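16S rRNA (adenine(1408)-N(1))-methyltransferase (Catenulispora acidiphila, PDB 4X1O) probably methylates N1 of adenine 1408 in 16S ribosomal RNA with S-adenosyl-L-methionine as methyl donor, a modification linked to aminoglycoside resistance. Local coordinates at residues L73-D78 with V104-A109. Sequence-based numbering, arbitrary orientation.
Sequences LVVGVD and VLVSSA
In the Rossmann-like sheet of this methyltransferase, Val75 to Val77 pair in parallel with Val104 to Val106, the two strands of a beta-alpha-beta unit joined through helix 85-91. Val104 N reaches Val74 O at 2.9 Å, and Gly76 is gripped twice: its N gives to Val104 O at 2.8 Å, while its O receives Val106 N at 2.7 Å, almost straight (173°). Asp78 N follows to Val106 O at 3.1 Å; beyond it, the Ser108 N to Asp78 O bond is weak. Leu73, Val75, Val77, Val104 and Val106 build one apolar face, where beta-branched valines suit the extended backbone. Val75 CG1, anti to its own N (chi1 -175°), meets Val106 CG2 at 3.7 Å, and Leu73 CD1 lies 3.9 Å from Val104 CG2. On the other face glycine suits position 76, because Leu105 CD2 would crowd a beta carbon there. Asp78, which binds S-adenosyl-L-methionine, lies toward the C-terminal end of strand 72-78; Ala80 N and Thr56 N hold its carboxylate oxygens. Strand 103-107 lies at one outer edge of the sheet, while strand 72-78 continues inward to strand 49-54; helix 37-46 packs on Leu73 and Val75, and helix 60-68 on Val74.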
ATOM      1  N   LEU A  73      11.586  -0.006  -8.064  1.00 12.64           N
ATOM      2  CA  LEU A  73      10.868  -1.265  -8.189  1.00 12.85           C
ATOM      3  C   LEU A  73       9.579  -1.106  -7.381  1.00 20.53           C
ATOM      4  O   LEU A  73       9.630  -0.905  -6.174  1.00 18.01           O
ATOM      5  CB  LEU A  73      11.713  -2.424  -7.675  1.00 17.02           C
ATOM      6  CG  LEU A  73      11.125  -3.825  -7.888  1.00 20.99           C
ATOM      7  CD1 LEU A  73      10.960  -4.127  -9.372  1.00 26.65           C
ATOM      8  CD2 LEU A  73      12.030  -4.864  -7.233  1.00 20.58           C
ATOM      9  N   VAL A  74       8.436  -1.136  -8.058  1.00 14.86           N
ATOM     10  CA  VAL A  74       7.162  -0.860  -7.421  1.00 16.42           C
ATOM     11  C   VAL A  74       6.441  -2.180  -7.269  1.00 19.20           C
ATOM     12  O   VAL A  74       6.114  -2.822  -8.255  1.00 17.18           O
ATOM     13  CB  VAL A  74       6.315   0.129  -8.244  1.00 15.95           C
ATOM     14  CG1 VAL A  74       4.935   0.326  -7.596  1.00 16.28           C
ATOM     15  CG2 VAL A  74       7.054   1.456  -8.396  1.00 17.12           C
ATOM     16  N   VAL A  75       6.215  -2.593  -6.033  1.00 15.73           N
ATOM     17  CA  VAL A  75       5.636  -3.904  -5.765  1.00 13.89           C
ATOM     18  C   VAL A  75       4.261  -3.723  -5.172  1.00 24.04           C
ATOM     19  O   VAL A  75       4.147  -3.217  -4.069  1.00 20.54           O
ATOM     20  CB  VAL A  75       6.504  -4.710  -4.781  1.00 14.57           C
ATOM     21  CG1 VAL A  75       5.961  -6.114  -4.607  1.00 20.50           C
ATOM     22  CG2 VAL A  75       7.942  -4.729  -5.283  1.00 19.00           C
ATOM     23  N   GLY A  76       3.224  -4.136  -5.895  1.00 17.26           N
ATOM     24  CA  GLY A  76       1.880  -4.026  -5.370  1.00 17.98           C
ATOM     25  C   GLY A  76       1.457  -5.355  -4.787  1.00 21.57           C
ATOM     26  O   GLY A  76       1.579  -6.385  -5.440  1.00 26.49           O
ATOM     27  N   VAL A  77       0.976  -5.343  -3.551  1.00 19.93           N
ATOM     28  CA  VAL A  77       0.631  -6.574  -2.865  1.00 21.92           C
ATOM     29  C   VAL A  77      -0.825  -6.546  -2.475  1.00 25.94           C
ATOM     30  O   VAL A  77      -1.223  -5.733  -1.659  1.00 26.49           O
ATOM     31  CB  VAL A  77       1.481  -6.795  -1.591  1.00 27.44           C
ATOM     32  CG1 VAL A  77       1.235  -8.191  -1.040  1.00 26.06           C
ATOM     33  CG2 VAL A  77       2.963  -6.592  -1.883  1.00 25.79           C
ATOM     34  N   ASP A  78      -1.627  -7.448  -3.037  1.00 25.15           N
ATOM     35  CA  ASP A  78      -3.056  -7.458  -2.733  1.00 27.91           C
ATOM     36  C   ASP A  78      -3.607  -8.863  -2.914  1.00 27.40           C
ATOM     37  O   ASP A  78      -3.200  -9.560  -3.827  1.00 30.42           O
ATOM     38  CB  ASP A  78      -3.796  -6.465  -3.635  1.00 28.92           C
ATOM     39  CG  ASP A  78      -5.169  -6.098  -3.109  1.00 44.43           C
ATOM     40  OD1 ASP A  78      -6.066  -6.971  -3.120  1.00 50.81           O
ATOM     41  OD2 ASP A  78      -5.351  -4.934  -2.689  1.00 40.36           O
ATOM     42  N   VAL A 104       5.720  -4.908 -10.177  1.00 15.26           N
ATOM     43  CA  VAL A 104       5.510  -6.289  -9.810  1.00 17.80           C
ATOM     44  C   VAL A 104       4.225  -6.393  -8.995  1.00 20.86           C
ATOM     45  O   VAL A 104       4.107  -5.790  -7.926  1.00 21.76           O
ATOM     46  CB  VAL A 104       6.695  -6.852  -8.992  1.00 21.16           C
ATOM     47  CG1 VAL A 104       6.462  -8.322  -8.686  1.00 30.13           C
ATOM     48  CG2 VAL A 104       8.005  -6.677  -9.759  1.00 19.36           C
ATOM     49  N   LEU A 105       3.260  -7.155  -9.503  1.00 18.75           N
ATOM     50  CA  LEU A 105       1.986  -7.295  -8.814  1.00 22.34           C
ATOM     51  C   LEU A 105       1.913  -8.665  -8.160  1.00 24.70           C
ATOM     52  O   LEU A 105       1.900  -9.694  -8.842  1.00 23.23           O
ATOM     53  CB  LEU A 105       0.822  -7.083  -9.785  1.00 24.61           C
ATOM     54  CG  LEU A 105       0.853  -5.695 -10.435  1.00 30.24           C
ATOM     55  CD1 LEU A 105      -0.171  -5.579 -11.576  1.00 31.66           C
ATOM     56  CD2 LEU A 105       0.652  -4.593  -9.401  1.00 26.16           C
ATOM     57  N   VAL A 106       1.883  -8.656  -6.829  1.00 23.48           N
ATOM     58  CA  VAL A 106       1.950  -9.868  -6.008  1.00 26.59           C
ATOM     59  C   VAL A 106       0.599 -10.219  -5.419  1.00 23.59           C
ATOM     60  O   VAL A 106      -0.050  -9.369  -4.813  1.00 25.44           O
ATOM     61  CB  VAL A 106       2.954  -9.691  -4.825  1.00 23.64           C
ATOM     62  CG1 VAL A 106       2.945 -10.924  -3.907  1.00 26.33           C
ATOM     63  CG2 VAL A 106       4.358  -9.390  -5.349  1.00 25.87           C
ATOM     64  N   SER A 107       0.172 -11.468  -5.583  1.00 23.18           N
ATOM     65  CA  SER A 107      -1.058 -11.924  -4.959  1.00 25.52           C
ATOM     66  C   SER A 107      -0.739 -12.489  -3.590  1.00 35.91           C
ATOM     67  O   SER A 107      -0.252 -13.612  -3.467  1.00 37.98           O
ATOM     68  CB  SER A 107      -1.756 -12.981  -5.815  1.00 29.94           C
ATOM     69  OG  SER A 107      -2.974 -13.384  -5.214  1.00 42.09           O
ATOM     70  N   SER A 108      -0.999 -11.696  -2.560  1.00 27.65           N
ATOM     71  CA  SER A 108      -0.811 -12.146  -1.191  1.00 31.37           C
ATOM     72  C   SER A 108      -1.513 -11.208  -0.230  1.00 26.80           C
ATOM     73  O   SER A 108      -1.643 -10.013  -0.504  1.00 32.06           O
ATOM     74  CB  SER A 108       0.672 -12.228  -0.832  1.00 33.78           C
ATOM     75  OG  SER A 108       0.824 -12.509   0.550  1.00 38.62           O
ATOM     76  N   ALA A 109      -1.968 -11.763   0.886  1.00 30.58           N
ATOM     77  CA  ALA A 109      -2.472 -10.962   1.992  1.00 36.72           C
ATOM     78  C   ALA A 109      -1.283 -10.473   2.808  1.00 38.56           C
ATOM     79  O   ALA A 109      -0.239 -11.120   2.838  1.00 36.77           O
ATOM     80  CB  ALA A 109      -3.422 -11.765   2.847  1.00 37.19           C
TER